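Local coordinates for ferrous iron uptake transporter protein B (Streptococcus thermophilus, PDB 3TAH) that probably drives ferrous iron uptake with GTP, this piece being its G-protein domain with the adjoining helical domain, bound to a labelled GDP analogue, at residues I6-N11 with S83-V88; T111-M116 with D152-K157. The protein carries 1 engineered substitution. All coordinates share one frame; numbering follows the deposited sequence. Where two conformers were deposited one is given.

Contact 1: residues I6-N11 with S83-V88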
# COMPACT_ATOMS: atom_id res chain seq x y z
N ILE A 6 -11.96 -5.74 4.08
CA ILE A 6 -11.17 -5.40 2.91
C ILE A 6 -10.98 -3.89 2.88
O ILE A 6 -11.95 -3.15 2.68
CB ILE A 6 -11.84 -5.89 1.61
CG1 ILE A 6 -12.06 -7.41 1.65
CG2 ILE A 6 -10.99 -5.49 0.41
CD1 ILE A 6 -12.75 -8.01 0.44
N ALA A 7 -9.74 -3.43 3.05
CA ALA A 7 -9.43 -2.00 2.99
C ALA A 7 -9.28 -1.55 1.54
O ALA A 7 -8.39 -2.03 0.84
CB ALA A 7 -8.14 -1.69 3.78
N LEU A 8 -10.13 -0.63 1.09
CA LEU A 8 -10.10 -0.08 -0.27
C LEU A 8 -9.31 1.23 -0.25
O LEU A 8 -9.67 2.16 0.46
CB LEU A 8 -11.53 0.15 -0.76
CG LEU A 8 -11.74 0.54 -2.21
CD1 LEU A 8 -11.46 -0.65 -3.10
CD2 LEU A 8 -13.15 1.07 -2.43
N ILE A 9 -8.24 1.31 -1.04
CA ILE A 9 -7.42 2.51 -1.08
C ILE A 9 -6.75 2.71 -2.44
O ILE A 9 -6.44 1.76 -3.16
CB ILE A 9 -6.39 2.51 0.10
CG1 ILE A 9 -5.65 3.85 0.20
CG2 ILE A 9 -5.41 1.37 -0.04
CD1 ILE A 9 -4.88 4.00 1.51
N GLY A 10 -6.52 3.96 -2.78
CA GLY A 10 -5.84 4.32 -4.01
C GLY A 10 -5.68 5.83 -4.05
O GLY A 10 -6.10 6.53 -3.12
N ASN A 11 -5.04 6.31 -5.12
CA ASN A 11 -4.87 7.72 -5.35
C ASN A 11 -6.23 8.40 -5.57
O ASN A 11 -7.19 7.76 -6.02
CB ASN A 11 -4.09 7.99 -6.63
CG ASN A 11 -2.62 7.57 -6.59
OD1 ASN A 11 -1.97 7.70 -7.62
ND2 ASN A 11 -2.10 7.09 -5.46
N SER A 83 -7.34 -7.76 4.18
CA SER A 83 -6.86 -7.58 2.81
C SER A 83 -6.82 -6.10 2.47
O SER A 83 -7.60 -5.32 3.01
CB SER A 83 -7.84 -8.29 1.85
OG SER A 83 -7.91 -7.65 0.58
N ILE A 84 -5.90 -5.71 1.59
CA ILE A 84 -5.91 -4.38 0.99
C ILE A 84 -6.33 -4.56 -0.47
O ILE A 84 -5.70 -5.34 -1.18
CB ILE A 84 -4.54 -3.69 1.03
CG1 ILE A 84 -4.14 -3.34 2.46
CG2 ILE A 84 -4.56 -2.39 0.21
CD1 ILE A 84 -2.71 -2.78 2.55
N LEU A 85 -7.37 -3.85 -0.90
CA LEU A 85 -7.78 -3.80 -2.31
C LEU A 85 -7.36 -2.42 -2.81
O LEU A 85 -7.94 -1.38 -2.46
CB LEU A 85 -9.29 -4.04 -2.47
CG LEU A 85 -9.84 -4.03 -3.91
CD1 LEU A 85 -9.10 -4.96 -4.86
CD2 LEU A 85 -11.32 -4.41 -3.86
N ASN A 86 -6.30 -2.42 -3.62
CA ASN A 86 -5.61 -1.22 -4.06
C ASN A 86 -6.13 -0.86 -5.45
O ASN A 86 -5.89 -1.60 -6.40
CB ASN A 86 -4.08 -1.49 -4.03
CG ASN A 86 -3.23 -0.34 -4.55
OD1 ASN A 86 -2.10 -0.56 -5.01
ND2 ASN A 86 -3.74 0.88 -4.47
N VAL A 87 -6.84 0.26 -5.54
CA VAL A 87 -7.36 0.78 -6.81
C VAL A 87 -6.26 1.61 -7.47
O VAL A 87 -5.77 2.59 -6.90
CB VAL A 87 -8.64 1.64 -6.62
CG1 VAL A 87 -9.18 2.15 -7.96
CG2 VAL A 87 -9.70 0.83 -5.88
N VAL A 88 -5.86 1.18 -8.67
CA VAL A 88 -4.77 1.78 -9.44
C VAL A 88 -5.28 2.24 -10.81
O VAL A 88 -5.91 1.46 -11.53
CB VAL A 88 -3.62 0.76 -9.61
CG1 VAL A 88 -2.57 1.20 -10.66
CG2 VAL A 88 -2.96 0.48 -8.25
O HOH W 1 -4.06 4.54 -6.98
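Ala7, Ile9, Leu85 and Val87 pair two parallel strands at the heart of the P-loop GTPase sheet, 6-10 running into the nucleotide-binding loop beside 83-88. Ala7 N donates to Ser83 O (2.9 Å) and Ala7 O accepts from Leu85 N; Ile9 N then reaches Leu85 O. Ile9 O accepts twice, from Val87 N (2.8 Å) and from the side-chain ND2 of Asn86, which come from opposite faces of its carbonyl plane. Asn86 reaches it in steps: CB passes 4.1 Å from Ile9 O, CG, anti to the backbone N (chi1 177°), is as near to it as CB, and ND2 closes a straight bond of 3.1 Å to Ile9 O. That oxygen lies almost in the Asn86 amide plane, but ND2 comes in from above the Ile9 carbonyl plane. The other tip atom, OD1, bonds Thr100 OG1 of helix 93-105, fixing the rotation of the amide. On this face Ile9 CG2 lies alongside Ile84 CG2. On the other, Leu8 CD1 touches Val87 CG2 (3.6 Å) and, on another flank, Leu85 CG and CD2; Ile6 CG2 presses on Leu85 CB. Past Gly10 a water joins loop to strand, accepting from Asn11 N at 2.7 Å and donating to Val87 O at 2.6 Å.

Contact 2: residues T111-M116 with D152-K157. With BGO (3'-O-(N-methylanthraniloyl)guanosine-5'-diphosphate), chain C.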
# COMPACT_ATOMS: atom_id res chain seq x y z
N THR A 111 -4.20 -6.79 -3.17
CA THR A 111 -4.79 -7.20 -4.44
C THR A 111 -5.06 -5.89 -5.21
O THR A 111 -5.59 -4.95 -4.63
CB THR A 111 -6.10 -7.98 -4.24
OG1 THR A 111 -5.82 -9.23 -3.60
CG2 THR A 111 -6.80 -8.23 -5.59
N ILE A 112 -4.69 -5.82 -6.48
CA ILE A 112 -4.83 -4.58 -7.26
C ILE A 112 -6.03 -4.65 -8.20
O ILE A 112 -6.14 -5.62 -8.94
CB ILE A 112 -3.56 -4.26 -8.08
CG1 ILE A 112 -2.39 -3.86 -7.17
CG2 ILE A 112 -3.84 -3.13 -9.09
CD1 ILE A 112 -1.04 -3.66 -7.94
N ALA A 113 -6.91 -3.64 -8.15
CA ALA A 113 -7.92 -3.41 -9.18
C ALA A 113 -7.24 -2.42 -10.11
O ALA A 113 -7.07 -1.25 -9.78
CB ALA A 113 -9.23 -2.82 -8.60
N LEU A 114 -6.86 -2.91 -11.29
CA LEU A 114 -6.17 -2.12 -12.28
C LEU A 114 -7.30 -1.48 -13.07
O LEU A 114 -7.76 -2.04 -14.07
CB LEU A 114 -5.26 -3.01 -13.14
CG LEU A 114 -4.47 -2.30 -14.26
CD1 LEU A 114 -3.48 -1.32 -13.66
CD2 LEU A 114 -3.75 -3.28 -15.18
N ASN A 115 -7.71 -0.30 -12.59
CA ASN A 115 -8.93 0.40 -13.00
C ASN A 115 -8.66 1.34 -14.19
O ASN A 115 -7.51 1.59 -14.55
CB ASN A 115 -9.56 1.10 -11.78
CG ASN A 115 -11.00 1.53 -12.00
OD1 ASN A 115 -11.84 0.74 -12.45
ND2 ASN A 115 -11.31 2.79 -11.68
N MET A 116 -9.72 1.87 -14.81
CA MET A 116 -9.61 2.72 -16.01
C MET A 116 -9.09 1.95 -17.21
O MET A 116 -8.54 2.55 -18.14
CB MET A 116 -8.68 3.91 -15.79
CG MET A 116 -9.04 4.77 -14.61
SD MET A 116 -10.27 5.99 -15.11
CE MET A 116 -10.55 6.75 -13.52
N ASP A 152 -16.55 -7.90 -9.63
CA ASP A 152 -16.81 -9.07 -8.77
C ASP A 152 -15.58 -9.96 -8.66
O ASP A 152 -15.30 -10.55 -7.60
CB ASP A 152 -17.99 -9.90 -9.30
CG ASP A 152 -19.30 -9.12 -9.36
OD1 ASP A 152 -19.49 -8.13 -8.63
OD2 ASP A 152 -20.17 -9.53 -10.17
N GLN A 153 -14.84 -10.04 -9.76
CA GLN A 153 -13.60 -10.80 -9.86
C GLN A 153 -12.51 -10.28 -8.92
O GLN A 153 -11.87 -11.08 -8.21
CB GLN A 153 -13.07 -10.80 -11.29
CG GLN A 153 -14.00 -11.50 -12.31
CD GLN A 153 -14.94 -10.55 -13.03
OE1 GLN A 153 -15.52 -9.63 -12.44
NE2 GLN A 153 -15.11 -10.78 -14.34
N VAL A 154 -12.31 -8.96 -8.88
CA VAL A 154 -11.27 -8.39 -8.00
C VAL A 154 -11.69 -8.54 -6.53
O VAL A 154 -10.84 -8.86 -5.68
CB VAL A 154 -10.87 -6.93 -8.38
CG1 VAL A 154 -11.91 -5.89 -7.92
CG2 VAL A 154 -9.47 -6.60 -7.81
N VAL A 155 -12.98 -8.33 -6.24
CA VAL A 155 -13.47 -8.50 -4.86
C VAL A 155 -13.25 -9.94 -4.38
O VAL A 155 -12.79 -10.15 -3.24
CB VAL A 155 -14.94 -8.03 -4.70
CG1 VAL A 155 -15.53 -8.46 -3.33
CG2 VAL A 155 -15.04 -6.52 -4.85
N LYS A 156 -13.54 -10.92 -5.23
CA LYS A 156 -13.31 -12.34 -4.91
C LYS A 156 -11.84 -12.66 -4.62
O LYS A 156 -11.51 -13.39 -3.67
CB LYS A 156 -13.79 -13.24 -6.06
CG LYS A 156 -13.73 -14.75 -5.75
CD LYS A 156 -14.35 -15.58 -6.87
CE LYS A 156 -14.22 -17.07 -6.58
NZ LYS A 156 -14.73 -17.89 -7.73
N LYS A 157 -10.96 -12.12 -5.46
CA LYS A 157 -9.53 -12.30 -5.30
C LYS A 157 -9.05 -11.70 -3.98
O LYS A 157 -8.35 -12.38 -3.21
CB LYS A 157 -8.79 -11.68 -6.48
CG LYS A 157 -7.27 -11.86 -6.51
CD LYS A 157 -6.83 -13.31 -6.42
CE LYS A 157 -7.29 -14.12 -7.61
NZ LYS A 157 -6.65 -15.47 -7.61
C' BGO C . -16.29 11.71 -13.44
N1 BGO C . -13.22 4.07 -16.46
C2 BGO C . -13.54 5.37 -16.90
N2 BGO C . -13.58 5.63 -18.20
N3 BGO C . -13.80 6.33 -16.00
C4 BGO C . -13.76 6.04 -14.69
C5 BGO C . -13.44 4.77 -14.19
C6 BGO C . -13.17 3.75 -15.10
O6 BGO C . -12.89 2.60 -14.74
N7 BGO C . -13.50 4.85 -12.86
C8 BGO C . -13.82 6.10 -12.50
N9 BGO C . -13.98 6.81 -13.63
PA BGO C . -13.70 8.61 -8.77
PB BGO C . -11.80 8.59 -6.56
C1' BGO C . -16.61 12.67 -14.60
O1' BGO C . -17.10 11.53 -12.54
O1A BGO C . -14.37 7.35 -8.43
C1B BGO C . -14.30 8.19 -13.83
O1B BGO C . -10.61 7.74 -6.51
C2' BGO C . -17.90 13.20 -14.78
N2' BGO C . -18.91 12.90 -13.97
O2' BGO C . -16.55 8.71 -13.41
O2A BGO C . -14.33 9.92 -8.37
C2B BGO C . -15.23 8.84 -12.93
O2B BGO C . -12.94 8.10 -5.80
C3' BGO C . -18.12 14.06 -15.85
O3' BGO C . -15.17 11.05 -13.42
O3A BGO C . -12.20 8.63 -8.15
C3B BGO C . -15.02 10.15 -12.31
O3B BGO C . -11.51 10.04 -6.32
C4' BGO C . -17.10 14.39 -16.72
O4' BGO C . -13.12 8.92 -13.34
C4B BGO C . -13.50 10.04 -12.37
C5' BGO C . -15.82 13.88 -16.55
O5' BGO C . -13.44 8.64 -10.36
C5B BGO C . -12.81 9.74 -11.02
C6' BGO C . -15.57 13.01 -15.48
CM' BGO C . -20.09 13.76 -13.80
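Asn115 ND2 gives hydrogen bonds to both N7 of the bound guanine and Ser14 O of the P-loop; the bond from Asn115 ND2 to BGO N7 is 3.2 Å and bent, 142° at the hydrogen. The OD1 of the same amide is held by Thr143 OG1, with a weak second bond from Ala145 N, so partners on both branches fix how the amide is turned. Asn115 opens the Asn-Met-Ile-Asp run that corresponds to the G4 (NKxD) base-recognition motif of GTPases, whose last residue, Asp118, also bonds the nucleotide. Met116, the N-cap of the next helix, adds its backbone N to O6 of the guanine (3.3 Å). Farther back, strand 111-115 meets helix 152-157 by van der Waals contact, with no polar bond between them. Val154 carries this: with CG1 in the crowded position (chi1 77°), CG2 stands anti to the backbone N and is the branch that reaches the strand. Val154 CG2 lies 3.7 Å from Ile112 O and also touches Thr111 CG2 and Ala113 CB. Thr111 CG2 also meets Lys157 CG at 3.8 Å, the two side chains crossing at about a right angle; bends farther along the lysine carry its tip away. Helix and strand run nearly antiparallel (169°), their axes 8.6 Å apart. The strand lies between strands 83-89 and 140-142, while helix 16-24 adjoins both segments, Leu19 on Ala113 and Ile23 on Val155.

How the contacts relate
Both contacts belong to the G-protein domain and share one sheet, in which strands 83-89 and 110-115 are neighbours. Contact 1 is the deeper and wholly buried, held chiefly by backbone bonds, with one from a side-chain amide; contact 2 lays a helix on the sheet, exposed Lys157 at its margin, and its polar bonds go to the nucleotide, not across to the helix. Probable hydrogen bonds link them, Asn86 N to Thr111 O (2.8 Å) and Asn115 N to Val88 O (2.7 Å). Leu85 CD1 packs on Val154 CG2, so helix 151-159 lies on the face bearing Leu8 and Leu85, while helices 67-77 and 93-105 cover that of Ile9 and Asn86. Segment 6-11 leads into the P-loop, 111-116 to the base.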